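Local coordinates for protein HMG-CoA Lyase (Bacillus subtilis subsp. subtilis, PDB 1YDO) that belongs to the HMGL-like family of TIM-barrel proteins and is found here as an assembly of two copies of its chain, at residues R139-V145 with E173-T179; V159-E164 with A194-F199; A234-G238 with P287-R291; S275-E281 with L293-K297. All blocks are in the same frame, centred on the assembly; numbering follows the deposited sequence.

Contact 1: residues R139-V145 with E173-T179; sequences RAYLSTV and ELSLGDT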
loop_
_atom_site.group_PDB
_atom_site.type_symbol
_atom_site.label_atom_id
_atom_site.label_comp_id
_atom_site.label_asym_id
_atom_site.label_seq_id
_atom_site.Cartn_x
_atom_site.Cartn_y
_atom_site.Cartn_z
ATOM N N ARG A 139 3.814 -28.050 2.003
ATOM C CA ARG A 139 3.580 -26.821 1.271
ATOM C C ARG A 139 4.901 -26.380 0.666
ATOM O O ARG A 139 5.937 -26.477 1.320
ATOM C CB ARG A 139 3.079 -25.754 2.228
ATOM C CG ARG A 139 2.703 -24.469 1.566
ATOM C CD ARG A 139 2.702 -23.364 2.583
ATOM N NE ARG A 139 2.003 -22.192 2.093
ATOM C CZ ARG A 139 2.088 -20.994 2.646
ATOM N NH1 ARG A 139 2.862 -20.818 3.709
ATOM N NH2 ARG A 139 1.383 -19.992 2.138
ATOM N N ALA A 140 4.861 -25.893 -0.572
ATOM C CA ALA A 140 6.065 -25.444 -1.262
ATOM C C ALA A 140 6.118 -23.921 -1.380
ATOM O O ALA A 140 5.102 -23.256 -1.592
ATOM C CB ALA A 140 6.147 -26.087 -2.650
ATOM N N TYR A 141 7.327 -23.388 -1.252
ATOM C CA TYR A 141 7.574 -21.963 -1.323
ATOM C C TYR A 141 8.435 -21.660 -2.530
ATOM O O TYR A 141 9.657 -21.706 -2.439
ATOM C CB TYR A 141 8.324 -21.522 -0.074
ATOM C CG TYR A 141 7.524 -20.664 0.862
ATOM C CD1 TYR A 141 7.031 -19.436 0.443
ATOM C CD2 TYR A 141 7.268 -21.076 2.175
ATOM C CE1 TYR A 141 6.306 -18.638 1.293
ATOM C CE2 TYR A 141 6.540 -20.279 3.043
ATOM C CZ TYR A 141 6.064 -19.063 2.590
ATOM O OH TYR A 141 5.342 -18.250 3.420
ATOM N N LEU A 142 7.819 -21.360 -3.661
ATOM C CA LEU A 142 8.599 -21.047 -4.851
ATOM C C LEU A 142 8.899 -19.545 -4.816
ATOM O O LEU A 142 7.988 -18.725 -4.825
ATOM C CB LEU A 142 7.788 -21.400 -6.091
ATOM C CG LEU A 142 8.586 -21.888 -7.291
ATOM C CD1 LEU A 142 7.649 -22.029 -8.478
ATOM C CD2 LEU A 142 9.705 -20.922 -7.614
ATOM N N SER A 143 10.169 -19.174 -4.774
ATOM C CA SER A 143 10.487 -17.765 -4.709
ATOM C C SER A 143 10.973 -17.219 -6.030
ATOM O O SER A 143 11.184 -17.966 -6.984
ATOM C CB SER A 143 11.531 -17.490 -3.634
ATOM O OG SER A 143 12.736 -18.151 -3.925
ATOM N N THR A 144 11.130 -15.897 -6.063
ATOM C CA THR A 144 11.586 -15.150 -7.225
ATOM C C THR A 144 10.755 -15.439 -8.482
ATOM O O THR A 144 11.285 -15.470 -9.591
ATOM C CB THR A 144 13.098 -15.418 -7.469
ATOM O OG1 THR A 144 13.614 -14.448 -8.383
ATOM C CG2 THR A 144 13.323 -16.793 -8.033
ATOM N N VAL A 145 9.443 -15.619 -8.309
ATOM C CA VAL A 145 8.567 -15.904 -9.439
ATOM C C VAL A 145 8.174 -14.646 -10.204
ATOM O O VAL A 145 7.764 -14.723 -11.359
ATOM C CB VAL A 145 7.280 -16.639 -8.994
ATOM C CG1 VAL A 145 7.636 -17.893 -8.240
ATOM C CG2 VAL A 145 6.431 -15.746 -8.142
ATOM N N GLU A 173 0.015 -27.185 -1.515
ATOM C CA GLU A 173 -0.117 -25.775 -1.853
ATOM C C GLU A 173 1.203 -25.192 -2.339
ATOM O O GLU A 173 2.240 -25.394 -1.728
ATOM C CB GLU A 173 -0.573 -25.012 -0.624
ATOM C CG GLU A 173 -1.101 -23.648 -0.919
ATOM C CD GLU A 173 -1.896 -23.102 0.245
ATOM O OE1 GLU A 173 -1.278 -22.546 1.172
ATOM O OE2 GLU A 173 -3.138 -23.250 0.244
ATOM N N LEU A 174 1.157 -24.460 -3.439
ATOM C CA LEU A 174 2.363 -23.866 -3.964
ATOM C C LEU A 174 2.293 -22.359 -3.726
ATOM O O LEU A 174 1.513 -21.653 -4.358
ATOM C CB LEU A 174 2.473 -24.168 -5.447
ATOM C CG LEU A 174 3.855 -24.189 -6.072
ATOM C CD1 LEU A 174 3.698 -24.303 -7.576
ATOM C CD2 LEU A 174 4.620 -22.925 -5.735
ATOM N N SER A 175 3.116 -21.857 -2.813
ATOM C CA SER A 175 3.091 -20.435 -2.501
ATOM C C SER A 175 4.090 -19.682 -3.345
ATOM O O SER A 175 5.296 -19.822 -3.163
ATOM C CB SER A 175 3.373 -20.224 -1.010
ATOM O OG SER A 175 3.399 -18.861 -0.675
ATOM N N LEU A 176 3.574 -18.882 -4.274
ATOM C CA LEU A 176 4.404 -18.069 -5.178
ATOM C C LEU A 176 4.763 -16.762 -4.500
ATOM O O LEU A 176 3.896 -16.092 -3.963
ATOM C CB LEU A 176 3.628 -17.757 -6.457
ATOM C CG LEU A 176 2.912 -18.961 -7.059
ATOM C CD1 LEU A 176 2.044 -18.491 -8.194
ATOM C CD2 LEU A 176 3.924 -19.987 -7.521
ATOM N N GLY A 177 6.029 -16.382 -4.545
ATOM C CA GLY A 177 6.399 -15.155 -3.889
ATOM C C GLY A 177 7.108 -14.097 -4.707
ATOM O O GLY A 177 7.749 -14.370 -5.725
ATOM N N ASP A 178 6.980 -12.862 -4.230
ATOM C CA ASP A 178 7.602 -11.701 -4.844
ATOM C C ASP A 178 8.784 -11.333 -3.965
ATOM O O ASP A 178 8.692 -10.461 -3.110
ATOM C CB ASP A 178 6.617 -10.533 -4.882
ATOM C CG ASP A 178 7.183 -9.321 -5.607
ATOM O OD1 ASP A 178 6.556 -8.242 -5.545
ATOM O OD2 ASP A 178 8.254 -9.453 -6.243
ATOM N N THR A 179 9.898 -12.007 -4.181
ATOM C CA THR A 179 11.071 -11.757 -3.381
ATOM C C THR A 179 11.542 -10.306 -3.418
ATOM O O THR A 179 11.464 -9.598 -2.406
ATOM C CB THR A 179 12.214 -12.682 -3.804
ATOM O OG1 THR A 179 11.763 -14.036 -3.731
ATOM C CG2 THR A 179 13.407 -12.510 -2.894
#

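Contact 2: residues V159-E164 with A194-F199; sequences VIRLSE and ALLARF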
loop_
_atom_site.group_PDB
_atom_site.type_symbol
_atom_site.label_atom_id
_atom_site.label_comp_id
_atom_site.label_asym_id
_atom_site.label_seq_id
_atom_site.Cartn_x
_atom_site.Cartn_y
_atom_site.Cartn_z
ATOM N N VAL A 159 8.416 -20.942 -14.217
ATOM C CA VAL A 159 7.484 -21.094 -13.106
ATOM C C VAL A 159 6.574 -22.271 -13.367
ATOM O O VAL A 159 6.414 -23.145 -12.516
ATOM C CB VAL A 159 6.608 -19.845 -12.926
ATOM C CG1 VAL A 159 5.713 -20.019 -11.717
ATOM C CG2 VAL A 159 7.481 -18.618 -12.767
ATOM N N ILE A 160 5.979 -22.292 -14.554
ATOM C CA ILE A 160 5.081 -23.369 -14.933
ATOM C C ILE A 160 5.800 -24.700 -14.807
ATOM O O ILE A 160 5.316 -25.628 -14.160
ATOM C CB ILE A 160 4.614 -23.205 -16.380
ATOM C CG1 ILE A 160 4.050 -21.798 -16.589
ATOM C CG2 ILE A 160 3.549 -24.234 -16.696
ATOM C CD1 ILE A 160 2.812 -21.525 -15.791
ATOM N N ARG A 161 6.965 -24.781 -15.437
ATOM C CA ARG A 161 7.777 -25.986 -15.409
ATOM C C ARG A 161 7.902 -26.490 -13.975
ATOM O O ARG A 161 7.387 -27.558 -13.633
ATOM C CB ARG A 161 9.167 -25.687 -15.988
ATOM C CG ARG A 161 10.015 -26.916 -16.291
ATOM C CD ARG A 161 11.308 -26.543 -17.026
ATOM N NE ARG A 161 12.334 -25.951 -16.165
ATOM C CZ ARG A 161 13.055 -26.626 -15.266
ATOM N NH1 ARG A 161 13.965 -25.989 -14.534
ATOM N NH2 ARG A 161 12.873 -27.934 -15.093
ATOM N N LEU A 162 8.578 -25.705 -13.141
ATOM C CA LEU A 162 8.795 -26.055 -11.737
ATOM C C LEU A 162 7.482 -26.348 -11.032
ATOM O O LEU A 162 7.333 -27.379 -10.378
ATOM C CB LEU A 162 9.520 -24.915 -11.017
ATOM C CG LEU A 162 10.934 -24.588 -11.510
ATOM C CD1 LEU A 162 11.463 -23.385 -10.731
ATOM C CD2 LEU A 162 11.851 -25.808 -11.327
ATOM N N SER A 163 6.527 -25.437 -11.170
ATOM C CA SER A 163 5.229 -25.616 -10.547
ATOM C C SER A 163 4.632 -26.989 -10.875
ATOM O O SER A 163 4.056 -27.634 -10.008
ATOM C CB SER A 163 4.291 -24.502 -11.000
ATOM O OG SER A 163 4.842 -23.232 -10.685
ATOM N N GLU A 164 4.769 -27.436 -12.123
ATOM C CA GLU A 164 4.231 -28.739 -12.502
ATOM C C GLU A 164 4.956 -29.830 -11.725
ATOM O O GLU A 164 4.336 -30.761 -11.205
ATOM C CB GLU A 164 4.356 -28.983 -14.018
ATOM C CG GLU A 164 3.278 -28.259 -14.856
ATOM C CD GLU A 164 2.710 -29.090 -16.029
ATOM O OE1 GLU A 164 1.726 -28.627 -16.667
ATOM O OE2 GLU A 164 3.235 -30.193 -16.313
ATOM N N ALA A 194 -1.615 -17.377 -16.667
ATOM C CA ALA A 194 -0.914 -18.521 -17.235
ATOM C C ALA A 194 -0.862 -19.690 -16.265
ATOM O O ALA A 194 -0.905 -20.853 -16.678
ATOM C CB ALA A 194 0.498 -18.120 -17.643
ATOM N N LEU A 195 -0.762 -19.388 -14.976
ATOM C CA LEU A 195 -0.715 -20.437 -13.960
ATOM C C LEU A 195 -2.100 -21.020 -13.691
ATOM O O LEU A 195 -2.307 -22.225 -13.826
ATOM C CB LEU A 195 -0.116 -19.900 -12.652
ATOM C CG LEU A 195 1.410 -19.752 -12.597
ATOM C CD1 LEU A 195 1.786 -18.920 -11.392
ATOM C CD2 LEU A 195 2.086 -21.118 -12.531
ATOM N N LEU A 196 -3.051 -20.166 -13.327
ATOM C CA LEU A 196 -4.398 -20.637 -13.029
ATOM C C LEU A 196 -5.001 -21.492 -14.133
ATOM O O LEU A 196 -5.963 -22.232 -13.906
ATOM C CB LEU A 196 -5.333 -19.464 -12.728
ATOM C CG LEU A 196 -5.097 -18.791 -11.379
ATOM C CD1 LEU A 196 -6.031 -17.604 -11.235
ATOM C CD2 LEU A 196 -5.309 -19.797 -10.258
ATOM N N ALA A 197 -4.431 -21.395 -15.326
ATOM C CA ALA A 197 -4.922 -22.166 -16.448
ATOM C C ALA A 197 -4.266 -23.544 -16.511
ATOM O O ALA A 197 -4.235 -24.172 -17.568
ATOM C CB ALA A 197 -4.681 -21.403 -17.741
ATOM N N ARG A 198 -3.758 -24.030 -15.384
ATOM C CA ARG A 198 -3.104 -25.336 -15.379
ATOM C C ARG A 198 -3.156 -26.010 -14.019
ATOM O O ARG A 198 -3.116 -27.233 -13.916
ATOM C CB ARG A 198 -1.642 -25.187 -15.806
ATOM C CG ARG A 198 -1.057 -26.434 -16.449
ATOM C CD ARG A 198 0.164 -26.086 -17.280
ATOM N NE ARG A 198 -0.016 -24.798 -17.956
ATOM C CZ ARG A 198 0.795 -24.326 -18.896
ATOM N NH1 ARG A 198 1.849 -25.039 -19.286
ATOM N NH2 ARG A 198 0.563 -23.133 -19.431
ATOM N N PHE A 199 -3.248 -25.206 -12.974
ATOM C CA PHE A 199 -3.292 -25.732 -11.628
ATOM C C PHE A 199 -4.508 -25.139 -10.962
ATOM O O PHE A 199 -4.926 -24.042 -11.299
ATOM C CB PHE A 199 -2.040 -25.302 -10.879
ATOM C CG PHE A 199 -0.779 -25.446 -11.682
ATOM C CD1 PHE A 199 -0.103 -26.661 -11.738
ATOM C CD2 PHE A 199 -0.276 -24.366 -12.399
ATOM C CE1 PHE A 199 1.059 -26.800 -12.499
ATOM C CE2 PHE A 199 0.882 -24.492 -13.161
ATOM C CZ PHE A 199 1.553 -25.714 -13.209
#

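Contact 3: residues A234-G238 with P287-R291; sequences AGGLG and PLPSR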
loop_
_atom_site.group_PDB
_atom_site.type_symbol
_atom_site.label_atom_id
_atom_site.label_comp_id
_atom_site.label_asym_id
_atom_site.label_seq_id
_atom_site.Cartn_x
_atom_site.Cartn_y
_atom_site.Cartn_z
ATOM N N ALA A 234 2.839 -10.285 10.703
ATOM C CA ALA A 234 2.314 -9.350 11.688
ATOM C C ALA A 234 3.211 -8.109 11.814
ATOM O O ALA A 234 4.423 -8.222 12.009
ATOM C CB ALA A 234 2.165 -10.042 13.043
ATOM N N GLY A 235 2.617 -6.925 11.689
ATOM C CA GLY A 235 3.387 -5.692 11.804
ATOM C C GLY A 235 4.250 -5.337 10.598
ATOM O O GLY A 235 4.725 -4.204 10.462
ATOM N N GLY A 236 4.447 -6.298 9.707
ATOM C CA GLY A 236 5.273 -6.043 8.549
ATOM C C GLY A 236 6.714 -6.414 8.852
ATOM O O GLY A 236 7.641 -6.008 8.146
ATOM N N LEU A 237 6.905 -7.190 9.912
ATOM C CA LEU A 237 8.230 -7.623 10.288
ATOM C C LEU A 237 9.006 -8.121 9.095
ATOM O O LEU A 237 8.424 -8.572 8.107
ATOM C CB LEU A 237 8.162 -8.741 11.322
ATOM C CG LEU A 237 8.251 -8.286 12.771
ATOM C CD1 LEU A 237 7.922 -9.460 13.685
ATOM C CD2 LEU A 237 9.644 -7.746 13.054
ATOM N N GLY A 238 10.327 -8.037 9.196
ATOM C CA GLY A 238 11.179 -8.516 8.126
ATOM C C GLY A 238 11.464 -7.509 7.035
ATOM O O GLY A 238 10.579 -7.142 6.256
ATOM N N PRO A 287 10.092 0.969 15.064
ATOM C CA PRO A 287 8.724 1.016 14.539
ATOM C C PRO A 287 8.542 0.105 13.322
ATOM O O PRO A 287 9.416 0.019 12.468
ATOM C CB PRO A 287 8.545 2.492 14.198
ATOM C CG PRO A 287 9.941 2.907 13.797
ATOM C CD PRO A 287 10.782 2.259 14.865
ATOM N N LEU A 288 7.408 -0.582 13.257
ATOM C CA LEU A 288 7.122 -1.460 12.135
ATOM C C LEU A 288 6.372 -0.690 11.071
ATOM O O LEU A 288 5.601 0.220 11.373
ATOM C CB LEU A 288 6.288 -2.640 12.589
ATOM C CG LEU A 288 7.050 -3.860 13.131
ATOM C CD1 LEU A 288 8.447 -3.493 13.608
ATOM C CD2 LEU A 288 6.230 -4.470 14.257
ATOM N N PRO A 289 6.574 -1.064 9.804
ATOM C CA PRO A 289 5.931 -0.416 8.655
ATOM C C PRO A 289 4.398 -0.455 8.586
ATOM O O PRO A 289 3.785 0.330 7.855
ATOM C CB PRO A 289 6.578 -1.124 7.467
ATOM C CG PRO A 289 6.895 -2.482 8.010
ATOM C CD PRO A 289 7.459 -2.153 9.356
ATOM N N SER A 290 3.792 -1.354 9.355
ATOM C CA SER A 290 2.344 -1.520 9.355
ATOM C C SER A 290 1.582 -0.209 9.489
ATOM O O SER A 290 1.828 0.555 10.406
ATOM C CB SER A 290 1.923 -2.457 10.478
ATOM O OG SER A 290 0.512 -2.507 10.541
ATOM N N ARG A 291 0.650 0.033 8.573
ATOM C CA ARG A 291 -0.141 1.244 8.597
ATOM C C ARG A 291 -1.198 1.178 9.684
ATOM O O ARG A 291 -1.352 2.126 10.445
ATOM C CB ARG A 291 -0.841 1.475 7.264
ATOM C CG ARG A 291 0.069 1.593 6.066
ATOM C CD ARG A 291 1.020 2.762 6.170
ATOM N NE ARG A 291 1.697 2.971 4.899
ATOM C CZ ARG A 291 2.714 3.805 4.722
ATOM N NH1 ARG A 291 3.179 4.512 5.749
ATOM N NH2 ARG A 291 3.262 3.934 3.518
#

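Contact 4: residues S275-E281 with L293-K297; sequences SAAKWIE and LQVFK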
loop_
_atom_site.group_PDB
_atom_site.type_symbol
_atom_site.label_atom_id
_atom_site.label_comp_id
_atom_site.label_asym_id
_atom_site.label_seq_id
_atom_site.Cartn_x
_atom_site.Cartn_y
_atom_site.Cartn_z
ATOM N N SER A 275 -2.979 -5.714 18.500
ATOM C CA SER A 275 -2.384 -5.721 19.823
ATOM C C SER A 275 -1.084 -6.521 19.758
ATOM O O SER A 275 -0.054 -6.105 20.281
ATOM C CB SER A 275 -3.362 -6.346 20.828
ATOM O OG SER A 275 -2.862 -6.257 22.152
ATOM N N ALA A 276 -1.136 -7.661 19.089
ATOM C CA ALA A 276 0.038 -8.505 18.972
ATOM C C ALA A 276 1.153 -7.819 18.203
ATOM O O ALA A 276 2.325 -7.976 18.545
ATOM C CB ALA A 276 -0.319 -9.805 18.300
ATOM N N ALA A 277 0.790 -7.066 17.168
ATOM C CA ALA A 277 1.781 -6.368 16.356
ATOM C C ALA A 277 2.517 -5.354 17.205
ATOM O O ALA A 277 3.745 -5.256 17.152
ATOM C CB ALA A 277 1.114 -5.668 15.173
ATOM N N LYS A 278 1.767 -4.607 18.001
ATOM C CA LYS A 278 2.376 -3.596 18.854
ATOM C C LYS A 278 3.368 -4.225 19.817
ATOM O O LYS A 278 4.433 -3.673 20.069
ATOM C CB LYS A 278 1.298 -2.855 19.638
ATOM C CG LYS A 278 1.827 -1.714 20.476
ATOM C CD LYS A 278 0.701 -1.040 21.245
ATOM C CE LYS A 278 1.245 0.043 22.173
ATOM N NZ LYS A 278 0.171 0.699 22.982
ATOM N N TRP A 279 3.020 -5.393 20.340
ATOM C CA TRP A 279 3.878 -6.075 21.283
ATOM C C TRP A 279 5.301 -6.206 20.771
ATOM O O TRP A 279 6.212 -5.622 21.346
ATOM C CB TRP A 279 3.321 -7.453 21.592
ATOM C CG TRP A 279 3.827 -7.999 22.873
ATOM C CD1 TRP A 279 3.393 -7.681 24.121
ATOM C CD2 TRP A 279 4.897 -8.930 23.044
ATOM N NE1 TRP A 279 4.124 -8.353 25.062
ATOM C CE2 TRP A 279 5.059 -9.129 24.430
ATOM C CE3 TRP A 279 5.740 -9.615 22.158
ATOM C CZ2 TRP A 279 6.034 -9.989 24.959
ATOM C CZ3 TRP A 279 6.711 -10.468 22.684
ATOM C CH2 TRP A 279 6.848 -10.646 24.071
ATOM N N ILE A 280 5.495 -6.982 19.707
ATOM C CA ILE A 280 6.825 -7.177 19.116
ATOM C C ILE A 280 7.478 -5.861 18.736
ATOM O O ILE A 280 8.686 -5.711 18.859
ATOM C CB ILE A 280 6.766 -7.989 17.843
ATOM C CG1 ILE A 280 5.333 -8.005 17.348
ATOM C CG2 ILE A 280 7.361 -9.369 18.067
ATOM C CD1 ILE A 280 5.217 -7.971 15.861
ATOM N N GLU A 281 6.684 -4.916 18.247
ATOM C CA GLU A 281 7.232 -3.631 17.872
ATOM C C GLU A 281 7.979 -3.056 19.068
ATOM O O GLU A 281 9.045 -2.458 18.922
ATOM C CB GLU A 281 6.132 -2.667 17.456
ATOM C CG GLU A 281 6.605 -1.609 16.483
ATOM C CD GLU A 281 5.747 -0.371 16.501
ATOM O OE1 GLU A 281 5.826 0.408 15.523
ATOM O OE2 GLU A 281 5.009 -0.171 17.494
ATOM N N LEU A 293 -1.169 -0.537 12.330
ATOM C CA LEU A 293 -0.575 -0.567 13.642
ATOM C C LEU A 293 -0.427 0.873 14.107
ATOM O O LEU A 293 -0.687 1.182 15.268
ATOM C CB LEU A 293 0.789 -1.246 13.613
ATOM C CG LEU A 293 1.525 -1.270 14.958
ATOM C CD1 LEU A 293 0.725 -2.050 15.997
ATOM C CD2 LEU A 293 2.890 -1.913 14.779
ATOM N N GLN A 294 -0.007 1.763 13.212
ATOM C CA GLN A 294 0.151 3.171 13.592
ATOM C C GLN A 294 -1.203 3.746 14.020
ATOM O O GLN A 294 -1.308 4.421 15.047
ATOM C CB GLN A 294 0.716 3.987 12.427
ATOM C CG GLN A 294 2.012 3.418 11.871
ATOM C CD GLN A 294 3.015 3.068 12.966
ATOM O OE1 GLN A 294 3.407 3.930 13.753
ATOM N NE2 GLN A 294 3.430 1.799 13.018
ATOM N N VAL A 295 -2.237 3.468 13.233
ATOM C CA VAL A 295 -3.578 3.936 13.542
ATOM C C VAL A 295 -4.026 3.370 14.888
ATOM O O VAL A 295 -4.659 4.051 15.692
ATOM C CB VAL A 295 -4.571 3.485 12.450
ATOM C CG1 VAL A 295 -5.982 3.941 12.791
ATOM C CG2 VAL A 295 -4.153 4.043 11.113
ATOM N N PHE A 296 -3.686 2.116 15.128
ATOM C CA PHE A 296 -4.053 1.467 16.373
ATOM C C PHE A 296 -3.446 2.214 17.555
ATOM O O PHE A 296 -4.125 2.479 18.546
ATOM C CB PHE A 296 -3.555 0.031 16.365
ATOM C CG PHE A 296 -3.964 -0.753 17.567
ATOM C CD1 PHE A 296 -5.294 -1.024 17.815
ATOM C CD2 PHE A 296 -3.012 -1.245 18.438
ATOM C CE1 PHE A 296 -5.672 -1.779 18.911
ATOM C CE2 PHE A 296 -3.382 -2.002 19.538
ATOM C CZ PHE A 296 -4.715 -2.268 19.772
ATOM N N LYS A 297 -2.166 2.555 17.441
ATOM C CA LYS A 297 -1.479 3.281 18.494
ATOM C C LYS A 297 -2.105 4.673 18.627
ATOM O O LYS A 297 -1.586 5.531 19.349
ATOM C CB LYS A 297 0.015 3.395 18.168
ATOM C CG LYS A 297 0.738 2.051 18.166
ATOM C CD LYS A 297 1.990 2.050 17.292
ATOM C CE LYS A 297 3.093 2.923 17.848
ATOM N NZ LYS A 297 4.340 2.807 17.038
#

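Contact 1: residues R139-V145 with E173-T179
Strands 139-143 and 174-177 run side by side in the same direction, their axes 4.8 Å apart at closest and 21° from parallel, as adjacent strands of the TIM barrel. Helix 156-169 joins them in a beta-alpha-beta crossover. The parallel ladder is built by Ala140 N to Glu173 O (2.9 Å), Ser175 N to Ala140 O (2.7 Å), Leu142 N to Ser175 O (3.0 Å) and Gly177 N to Leu142 O (3.1 Å). Ala140 and Leu142 thus spend both backbone groups on this neighbour, while Arg139, Tyr141 and Ser143 bond to the strand 97-103 side. Ala140, Leu142, Leu174 and Leu176 share one face; Leu142 CB meets Leu174 CD2 at 3.5 Å, apolar packing that suits the side covered by helix 156-169. Tyr141 and Ser175 occupy the other face, where polar groups find partners: Ser175 OG bonds Asp231. Arg139 NE forms a salt bridge with Glu173 OE1 (3.4 Å), but Asp231 is the stronger partner of Arg139, and Glu173 also pairs with Lys10. Beyond the strands, Val145 CG2 packs on Leu176 CB (3.8 Å), and Thr144, with a positive phi of 54°, turns the chain away from the strand, and its N donates to Thr179 OG1 at 3.0 Å.

Contact 2: residues V159-E164 with A194-F199
Ile160 gives up the most surface of any residue here, overlapping Leu195 with one end and Arg198 with the other. Its CD1 lies 3.4 Å from Leu195 CD2, while its CG2 sits over one face of the Arg198 guanidinium, 3.2 Å from NH1. A branched apolar residue suits this place because its two arms can fill separate hollows. Leu195 CD2 also reaches Val159 CG1 at 3.9 Å, extending the greasy patch inward, where Leu195 meets Leu176 of strand 174-177. Ser163 is small enough to let the Phe199 ring approach, its CB 3.7 Å from Phe199 CZ. Its hydroxyl is turned back on its own helix, with OG donating to Val159 O at a very short 2.4 Å, so a polar residue is tolerated in a buried spot. The edge of the Phe199 ring presses on the aliphatic part of Glu164, CZ to CG 3.5 Å, and Phe167 meets the same ring from within helix 156-169. At the solvent margin Glu164 OE1 comes within 3.0 Å of Arg198 CD but stays 4.4 Å from Arg198 NE, too far for a salt bridge; the attraction is at most long-range. Helix 156-169 follows strand 137-143, and helix 185-196 with the turn after it follows strand 174-177, so this is the packing of successive outer helices around a TIM barrel.

Contact 3: residues A234-G238 with P287-R291
Gly235 and Leu288 bury the most surface, and they meet directly: Gly235 O lies 3.1 Å from Leu288 CB, and the leucine side chain covers the glycine where a side chain would otherwise be. A CB on Gly235 would fall only 2.6 Å from Leu288 CD2, and its positive phi of 76° is one that glycine adopts with ease. The same carbonyl accepts a hydrogen bond from Ser290 N at 3.2 Å. Pro289, third in buried area, has no NH to offer, and its ring instead lies against the glycines, CD 3.6 Å from Gly235 O and CG 3.6 Å from Gly236 O; its own O accepts a hydrogen bond from Arg291 of the second subunit. Gly236 must also be bare, since a CB would clash with Pro289 CG and with the carbonyl before it. Serine suits position 290 because it is the N-cap of helix 291-296: its OG bonds Leu293 N, and also Glu253, whose carboxylate bonds Gly235 N as well. Leu237 CD2 touches Leu288 CD1 at 4.5 Å, and both leucines rest on Ile280 of helix 270-284. The contact therefore ties the loop after barrel strand 229-232 to the link between helices 270-284 and 291-296.

Contact 4: residues S275-E281 with L293-K297
Leu293, with chi1 t and chi2 near +62°, splays its two methyls over helix 270-284. Its CD1 rests 3.7 Å from Ala277 CB and 3.8 Å from Lys278 CB, and its CD2 lies 3.7 Å from Glu281 CD. Alanine suits position 277 because its single methyl leaves room for the leucine. Phe296 also takes a chi1 of t, which brings its ring to Ser275: Phe296 CE2 is 3.9 Å from Ser275 CA, the serine's CA-to-CB bond pointing away. The last, short helix 291-296 packs crosswise on helix 270-284 at the C-terminal end of the modelled chain, a helical addition on the outside of the TIM barrel; helix 270-284 also packs on helix 27-38. Lys278 is fully extended, with all four chi angles t, so its aliphatic stem covers the edge of the contact, CD 4.4 Å from Lys297 CG. Lys297, just past the helix, instead bends at chi3 (p), and its NZ reaches Glu281 OE2 at 3.1 Å in a salt bridge, with a weak bond to Glu281 OE1 at 3.2 Å. The chi1 and chi2 of Glu281, both t, carry its carboxylate across the gap, where OE1 also accepts from Leu288 N.

Contacts 1 and 2 are successive layers of one part of the barrel, their centres 12 Å apart: Leu176 CD1 of the strand pair reaches Leu195 CD1 at 3.2 Å, and Leu174 CD1 meets Ser163 CB at 3.5 Å. Contacts 3 and 4 form a second pair, centres 8 Å apart, with segments that alternate along the chain; Leu288 N to Glu281 OE1 (2.9 Å) and Leu237 CD1 to Ile280 CD1 (3.8 Å) join them, and both touch the second subunit. The pairs are far apart: contacts 2 and 4 lie on opposite sides of the chain's centre, centres about 38 Å apart, whereas contact 1 comes within about 9 Å of contact 3 between nearest atoms.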